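Long-range contact in (S)-ureidoglycine--glyoxylate transaminase (Bacillus subtilis, PDB 3ISL), which transfers the amino group of (S)-ureidoglycine to glyoxylate in purine catabolism, giving oxalurate and glycine with the help of pyridoxal 5'-phosphate: residues Cys8-Val20 against Met341-Ser353. Numbering follows the deposited sequence.
Sequences CTPLRTIMTPGPV and MLLAQFGIEIASS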
ATOM      1  N   CYS A   8      -7.425 -10.273  18.726  1.00 26.49           N
ATOM      2  CA  CYS A   8      -8.851 -10.432  19.087  1.00 26.18           C
ATOM      3  C   CYS A   8      -9.546  -9.104  18.828  1.00 25.61           C
ATOM      4  O   CYS A   8      -9.196  -8.063  19.399  1.00 25.31           O
ATOM      5  CB  CYS A   8      -9.018 -10.859  20.576  1.00 27.04           C
ATOM      6  SG  CYS A   8     -10.794 -11.225  21.034  1.00 30.01           S
ATOM      7  N   THR A   9     -10.635  -9.178  18.076  1.00 24.66           N
ATOM      8  CA  THR A   9     -11.257  -8.010  17.543  1.00 24.06           C
ATOM      9  C   THR A   9     -12.802  -8.248  17.544  1.00 23.51           C
ATOM     10  O   THR A   9     -13.241  -9.371  17.257  1.00 21.86           O
ATOM     11  CB  THR A   9     -10.530  -7.858  16.135  1.00 25.80           C
ATOM     12  OG1 THR A   9     -10.307  -6.499  15.730  1.00 30.74           O
ATOM     13  CG2 THR A   9     -11.044  -8.756  15.086  1.00 17.96           C
ATOM     14  N   PRO A  10     -13.635  -7.213  17.891  1.00 22.71           N
ATOM     15  CA  PRO A  10     -15.091  -7.408  17.884  1.00 22.23           C
ATOM     16  C   PRO A  10     -15.604  -7.541  16.471  1.00 22.75           C
ATOM     17  O   PRO A  10     -14.906  -7.152  15.514  1.00 23.53           O
ATOM     18  CB  PRO A  10     -15.636  -6.109  18.539  1.00 22.43           C
ATOM     19  CG  PRO A  10     -14.638  -5.084  18.123  1.00 22.39           C
ATOM     20  CD  PRO A  10     -13.287  -5.806  18.165  1.00 23.52           C
ATOM     21  N   LEU A  11     -16.784  -8.149  16.293  1.00 21.71           N
ATOM     22  CA  LEU A  11     -17.376  -8.137  14.968  1.00 22.54           C
ATOM     23  C   LEU A  11     -18.314  -6.944  14.845  1.00 22.71           C
ATOM     24  O   LEU A  11     -19.358  -6.900  15.514  1.00 22.29           O
ATOM     25  CB  LEU A  11     -18.148  -9.441  14.632  1.00 22.23           C
ATOM     26  CG  LEU A  11     -17.395 -10.751  14.611  1.00 25.03           C
ATOM     27  CD1 LEU A  11     -18.410 -11.929  14.451  1.00 23.00           C
ATOM     28  CD2 LEU A  11     -16.376 -10.769  13.489  1.00 21.60           C
ATOM     29  N   ARG A  12     -17.939  -5.984  13.993  1.00 21.97           N
ATOM     30  CA  ARG A  12     -18.716  -4.715  13.884  1.00 20.23           C
ATOM     31  C   ARG A  12     -19.757  -4.834  12.825  1.00 19.23           C
ATOM     32  O   ARG A  12     -19.695  -5.689  11.936  1.00 17.71           O
ATOM     33  CB  ARG A  12     -17.792  -3.516  13.527  1.00 19.70           C
ATOM     34  CG  ARG A  12     -16.665  -3.226  14.525  1.00 18.56           C
ATOM     35  CD  ARG A  12     -17.169  -3.132  15.913  1.00 18.30           C
ATOM     36  NE  ARG A  12     -16.325  -2.301  16.788  1.00 20.72           N
ATOM     37  CZ  ARG A  12     -16.499  -2.197  18.105  1.00 19.76           C
ATOM     38  NH1 ARG A  12     -17.421  -2.952  18.725  1.00 19.37           N
ATOM     39  NH2 ARG A  12     -15.767  -1.350  18.803  1.00 13.99           N
ATOM     40  N   THR A  13     -20.738  -3.949  12.930  1.00 20.31           N
ATOM     41  CA  THR A  13     -21.684  -3.718  11.862  1.00 18.38           C
ATOM     42  C   THR A  13     -21.270  -2.403  11.278  1.00 18.16           C
ATOM     43  O   THR A  13     -21.497  -1.386  11.885  1.00 19.93           O
ATOM     44  CB  THR A  13     -23.064  -3.589  12.451  1.00 18.76           C
ATOM     45  OG1 THR A  13     -23.391  -4.864  13.027  1.00 21.45           O
ATOM     46  CG2 THR A  13     -24.101  -3.207  11.373  1.00 16.77           C
ATOM     47  N   ILE A  14     -20.705  -2.386  10.081  1.00 16.76           N
ATOM     48  CA  ILE A  14     -20.104  -1.144   9.601  1.00 18.73           C
ATOM     49  C   ILE A  14     -20.972  -0.424   8.590  1.00 18.43           C
ATOM     50  O   ILE A  14     -21.203  -0.910   7.450  1.00 17.45           O
ATOM     51  CB  ILE A  14     -18.696  -1.317   8.989  1.00 18.54           C
ATOM     52  CG1 ILE A  14     -17.768  -1.940  10.034  1.00 20.68           C
ATOM     53  CG2 ILE A  14     -18.150   0.090   8.522  1.00 19.57           C
ATOM     54  CD1 ILE A  14     -16.316  -2.313   9.480  1.00 18.52           C
ATOM     55  N   MET A  15     -21.421   0.756   9.017  1.00 16.77           N
ATOM     56  CA  MET A  15     -22.319   1.536   8.220  1.00 19.13           C
ATOM     57  C   MET A  15     -21.789   2.971   8.038  1.00 19.49           C
ATOM     58  O   MET A  15     -22.572   3.935   8.074  1.00 21.07           O
ATOM     59  CB  MET A  15     -23.768   1.498   8.867  1.00 17.77           C
ATOM     60  CG  MET A  15     -24.472   0.073   8.679  1.00 19.82           C
ATOM     61  SD  MET A  15     -24.503  -0.597   6.947  1.00 21.05           S
ATOM     62  CE  MET A  15     -26.108  -0.036   6.364  1.00 21.09           C
ATOM     63  N   THR A  16     -20.479   3.101   7.852  1.00 20.90           N
ATOM     64  CA  THR A  16     -19.841   4.379   7.523  1.00 20.76           C
ATOM     65  C   THR A  16     -19.682   4.423   5.991  1.00 20.93           C
ATOM     66  O   THR A  16     -19.961   3.427   5.319  1.00 21.54           O
ATOM     67  CB  THR A  16     -18.440   4.423   8.095  1.00 22.19           C
ATOM     68  OG1 THR A  16     -17.630   3.405   7.464  1.00 19.28           O
ATOM     69  CG2 THR A  16     -18.461   4.226   9.625  1.00 21.24           C
ATOM     70  N   PRO A  17     -19.208   5.561   5.446  1.00 21.17           N
ATOM     71  CA  PRO A  17     -18.765   5.607   4.045  1.00 20.98           C
ATOM     72  C   PRO A  17     -17.366   5.033   3.740  1.00 21.46           C
ATOM     73  O   PRO A  17     -16.806   5.330   2.686  1.00 22.47           O
ATOM     74  CB  PRO A  17     -18.813   7.112   3.704  1.00 21.30           C
ATOM     75  CG  PRO A  17     -19.776   7.746   4.694  1.00 19.56           C
ATOM     76  CD  PRO A  17     -19.479   6.918   5.989  1.00 19.46           C
ATOM     77  N   GLY A  18     -16.823   4.191   4.626  1.00 22.33           N
ATOM     78  CA  GLY A  18     -15.577   3.492   4.392  1.00 22.22           C
ATOM     79  C   GLY A  18     -14.622   3.703   5.537  1.00 22.81           C
ATOM     80  O   GLY A  18     -14.645   4.751   6.171  1.00 23.10           O
ATOM     81  N   PRO A  19     -13.794   2.694   5.828  1.00 22.90           N
ATOM     82  CA  PRO A  19     -13.823   1.399   5.172  1.00 22.35           C
ATOM     83  C   PRO A  19     -15.005   0.529   5.673  1.00 22.18           C
ATOM     84  O   PRO A  19     -15.306   0.544   6.892  1.00 20.16           O
ATOM     85  CB  PRO A  19     -12.483   0.769   5.598  1.00 23.82           C
ATOM     86  CG  PRO A  19     -12.200   1.435   6.936  1.00 23.84           C
ATOM     87  CD  PRO A  19     -12.680   2.817   6.785  1.00 22.87           C
ATOM     88  N   VAL A  20     -15.625  -0.225   4.745  1.00 18.98           N
ATOM     89  CA  VAL A  20     -16.761  -1.041   5.068  1.00 19.74           C
ATOM     90  C   VAL A  20     -16.451  -2.537   5.212  1.00 19.31           C
ATOM     91  O   VAL A  20     -15.286  -2.961   5.101  1.00 21.19           O
ATOM     92  CB  VAL A  20     -17.932  -0.765   4.050  1.00 20.73           C
ATOM     93  CG1 VAL A  20     -18.242   0.758   4.037  1.00 20.39           C
ATOM     94  CG2 VAL A  20     -17.549  -1.254   2.624  1.00 17.59           C
ATOM     95  N   MET A 341     -22.024   5.690  21.465  1.00 25.20           N
ATOM     96  CA  MET A 341     -22.925   4.701  22.091  1.00 25.59           C
ATOM     97  C   MET A 341     -23.366   3.581  21.126  1.00 25.39           C
ATOM     98  O   MET A 341     -23.473   2.398  21.509  1.00 24.69           O
ATOM     99  CB  MET A 341     -24.155   5.371  22.759  1.00 25.94           C
ATOM    100  CG  MET A 341     -25.001   4.369  23.567  1.00 27.24           C
ATOM    101  SD  MET A 341     -26.535   5.112  24.227  1.00 33.98           S
ATOM    102  CE  MET A 341     -25.821   6.092  25.567  1.00 31.83           C
ATOM    103  N   LEU A 342     -23.699   3.954  19.895  1.00 25.69           N
ATOM    104  CA  LEU A 342     -24.033   2.984  18.874  1.00 25.94           C
ATOM    105  C   LEU A 342     -22.904   1.960  18.754  1.00 25.53           C
ATOM    106  O   LEU A 342     -23.154   0.758  18.680  1.00 25.66           O
ATOM    107  CB  LEU A 342     -24.191   3.678  17.513  1.00 25.80           C
ATOM    108  CG  LEU A 342     -25.538   3.962  16.921  1.00 27.49           C
ATOM    109  CD1 LEU A 342     -25.337   4.114  15.341  1.00 28.56           C
ATOM    110  CD2 LEU A 342     -26.425   2.765  17.199  1.00 27.86           C
ATOM    111  N   LEU A 343     -21.674   2.476  18.713  1.00 25.22           N
ATOM    112  CA  LEU A 343     -20.457   1.665  18.619  1.00 24.93           C
ATOM    113  C   LEU A 343     -20.258   0.811  19.855  1.00 25.02           C
ATOM    114  O   LEU A 343     -20.086  -0.390  19.751  1.00 25.30           O
ATOM    115  CB  LEU A 343     -19.206   2.535  18.349  1.00 24.59           C
ATOM    116  CG  LEU A 343     -17.979   1.676  17.904  1.00 24.49           C
ATOM    117  CD1 LEU A 343     -18.300   0.730  16.720  1.00 20.71           C
ATOM    118  CD2 LEU A 343     -16.723   2.559  17.561  1.00 23.47           C
ATOM    119  N   ALA A 344     -20.294   1.424  21.024  1.00 25.40           N
ATOM    120  CA  ALA A 344     -19.916   0.757  22.284  1.00 25.55           C
ATOM    121  C   ALA A 344     -20.966  -0.300  22.629  1.00 25.55           C
ATOM    122  O   ALA A 344     -20.639  -1.363  23.141  1.00 24.96           O
ATOM    123  CB  ALA A 344     -19.784   1.821  23.473  1.00 26.43           C
ATOM    124  N   GLN A 345     -22.221  -0.064  22.294  1.00 24.70           N
ATOM    125  CA  GLN A 345     -23.234  -1.041  22.729  1.00 26.45           C
ATOM    126  C   GLN A 345     -23.664  -2.019  21.646  1.00 27.38           C
ATOM    127  O   GLN A 345     -23.827  -3.220  21.910  1.00 27.36           O
ATOM    128  CB  GLN A 345     -24.447  -0.345  23.308  1.00 25.34           C
ATOM    129  CG  GLN A 345     -24.011   0.717  24.287  1.00 28.32           C
ATOM    130  CD  GLN A 345     -23.565   0.195  25.639  1.00 30.48           C
ATOM    131  OE1 GLN A 345     -22.693   0.790  26.272  1.00 32.15           O
ATOM    132  NE2 GLN A 345     -24.191  -0.864  26.121  1.00 27.36           N
ATOM    133  N   PHE A 346     -23.920  -1.495  20.453  1.00 26.99           N
ATOM    134  CA  PHE A 346     -24.340  -2.335  19.332  1.00 25.78           C
ATOM    135  C   PHE A 346     -23.230  -2.768  18.417  1.00 25.43           C
ATOM    136  O   PHE A 346     -23.453  -3.605  17.558  1.00 25.66           O
ATOM    137  CB  PHE A 346     -25.424  -1.642  18.540  1.00 24.43           C
ATOM    138  CG  PHE A 346     -26.659  -1.296  19.350  1.00 24.28           C
ATOM    139  CD1 PHE A 346     -27.857  -1.997  19.137  1.00 23.41           C
ATOM    140  CD2 PHE A 346     -26.668  -0.222  20.255  1.00 25.02           C
ATOM    141  CE1 PHE A 346     -29.018  -1.707  19.862  1.00 25.72           C
ATOM    142  CE2 PHE A 346     -27.844   0.075  20.961  1.00 27.68           C
ATOM    143  CZ  PHE A 346     -29.028  -0.670  20.742  1.00 23.45           C
ATOM    144  N   GLY A 347     -22.020  -2.240  18.579  1.00 25.68           N
ATOM    145  CA  GLY A 347     -20.965  -2.577  17.630  1.00 23.88           C
ATOM    146  C   GLY A 347     -21.280  -1.978  16.258  1.00 24.69           C
ATOM    147  O   GLY A 347     -20.703  -2.395  15.251  1.00 23.67           O
ATOM    148  N   ILE A 348     -22.225  -1.041  16.204  1.00 22.40           N
ATOM    149  CA  ILE A 348     -22.608  -0.412  14.921  1.00 23.11           C
ATOM    150  C   ILE A 348     -21.791   0.834  14.645  1.00 23.28           C
ATOM    151  O   ILE A 348     -21.678   1.691  15.522  1.00 23.46           O
ATOM    152  CB  ILE A 348     -24.095   0.020  14.950  1.00 22.72           C
ATOM    153  CG1 ILE A 348     -24.985  -1.236  14.949  1.00 25.35           C
ATOM    154  CG2 ILE A 348     -24.412   0.972  13.768  1.00 23.43           C
ATOM    155  CD1 ILE A 348     -26.534  -0.853  15.180  1.00 26.09           C
ATOM    156  N   GLU A 349     -21.219   0.954  13.446  1.00 22.70           N
ATOM    157  CA  GLU A 349     -20.384   2.138  13.170  1.00 23.99           C
ATOM    158  C   GLU A 349     -21.014   3.017  12.120  1.00 24.14           C
ATOM    159  O   GLU A 349     -21.292   2.540  11.039  1.00 24.12           O
ATOM    160  CB  GLU A 349     -18.954   1.748  12.699  1.00 22.71           C
ATOM    161  CG  GLU A 349     -17.972   2.899  12.975  1.00 26.33           C
ATOM    162  CD  GLU A 349     -16.656   2.770  12.162  1.00 30.20           C
ATOM    163  OE1 GLU A 349     -16.515   1.782  11.439  1.00 23.77           O
ATOM    164  OE2 GLU A 349     -15.773   3.645  12.264  1.00 33.35           O
ATOM    165  N   ILE A 350     -21.257   4.277  12.478  1.00 23.90           N
ATOM    166  CA  ILE A 350     -21.629   5.363  11.544  1.00 23.35           C
ATOM    167  C   ILE A 350     -20.595   6.482  11.661  1.00 22.99           C
ATOM    168  O   ILE A 350     -19.828   6.535  12.607  1.00 21.82           O
ATOM    169  CB  ILE A 350     -23.094   5.928  11.749  1.00 22.41           C
ATOM    170  CG1 ILE A 350     -23.200   6.723  13.066  1.00 21.30           C
ATOM    171  CG2 ILE A 350     -24.137   4.753  11.557  1.00 24.00           C
ATOM    172  CD1 ILE A 350     -24.701   7.306  13.399  1.00 20.98           C
ATOM    173  N   ALA A 351     -20.586   7.367  10.681  1.00 24.60           N
ATOM    174  CA  ALA A 351     -19.561   8.411  10.599  1.00 25.61           C
ATOM    175  C   ALA A 351     -20.074   9.739  11.140  1.00 27.41           C
ATOM    176  O   ALA A 351     -21.234  10.088  10.932  1.00 27.48           O
ATOM    177  CB  ALA A 351     -19.100   8.531   9.156  1.00 22.27           C
ATOM    178  N   SER A 352     -19.215  10.483  11.829  1.00 30.93           N
ATOM    179  CA  SER A 352     -19.502  11.885  12.117  1.00 35.17           C
ATOM    180  C   SER A 352     -18.959  12.704  10.952  1.00 37.54           C
ATOM    181  O   SER A 352     -18.466  12.153   9.973  1.00 38.24           O
ATOM    182  CB  SER A 352     -18.825  12.345  13.418  1.00 35.40           C
ATOM    183  OG  SER A 352     -19.655  12.106  14.555  1.00 40.50           O
ATOM    184  N   SER A 353     -19.061  14.023  11.058  1.00 39.69           N
ATOM    185  CA  SER A 353     -18.380  14.929  10.152  1.00 41.56           C
ATOM    186  C   SER A 353     -17.351  15.743  10.919  1.00 43.59           C
ATOM    187  O   SER A 353     -17.560  16.098  12.097  1.00 44.54           O
ATOM    188  CB  SER A 353     -19.380  15.874   9.531  1.00 41.50           C
ATOM    189  OG  SER A 353     -20.188  15.188   8.612  1.00 39.40           O
TER
HETATM  190  O   HOH W   1     -18.497  -2.722  21.281  1.00 40.47           O
HETATM  191  O   HOH W   2     -22.618  -5.041  15.708  1.00 22.38           O
HETATM  192  O   HOH W   3     -15.705   2.513   8.658  1.00 16.64           O
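Thr-13 and Ile-14 pair in parallel with Ile-348 and Glu-349 as a short two-stranded sheet: Thr-13 N donates to Gly-347 O (2.8 Å), Thr-13 O accepts from Glu-349 N (2.8 Å), and Met-15 N closes the ladder on Glu-349 O (2.7 Å). Gly-347, with positive phi (68°), turns the chain straight out of helix 335-346 into its strand. Arg-12 bends at chi2 (-51°), which brings its guanidinium down to that helix end, sandwiched between Pro-10 CG over one face and Leu-343 CD1 over the other, the methyl 3.6 Å from NE. In the plane of the group, a water links NH1 to Ala-344 O, while NE forms a salt bridge with Asp-39 of the second subunit. Replacing this arginine by alanine would probably leave that aspartate without its charged mate and Leu-343 uncovered on that side. On the sheet face of Ile-14, Glu-349 runs out extended, and Thr-16 CG2 presses against its carboxylate carbon CD at 3.4 Å. Thr-16 holds OG1 between its backbone N and carbonyl carbon (chi1 64°), where it accepts from Gly-18 N in an ST turn. A water between Glu-349 OE1 and Pro-19 O donates to both. The other face carries Thr-13 and Ile-348 side by side, CB to CG1 3.9 Å. Pro-17 CD rests on Ala-351 CB (3.6 Å), and the Pro-17 side chain lies about 6 Å from that of Lys-198, the cofactor-attachment lysine (not linked in this model), and about 6 Å from the bound pyridoxal phosphate. The N-terminal segment is stitched onto the C-terminal part of this class-V aminotransferase: Met-15 also bonds through its backbone to Gly-365 of strand 361-365, and helix 373-389 packs against Thr-13 through Phe-378 and against Ile-350 through Val-379.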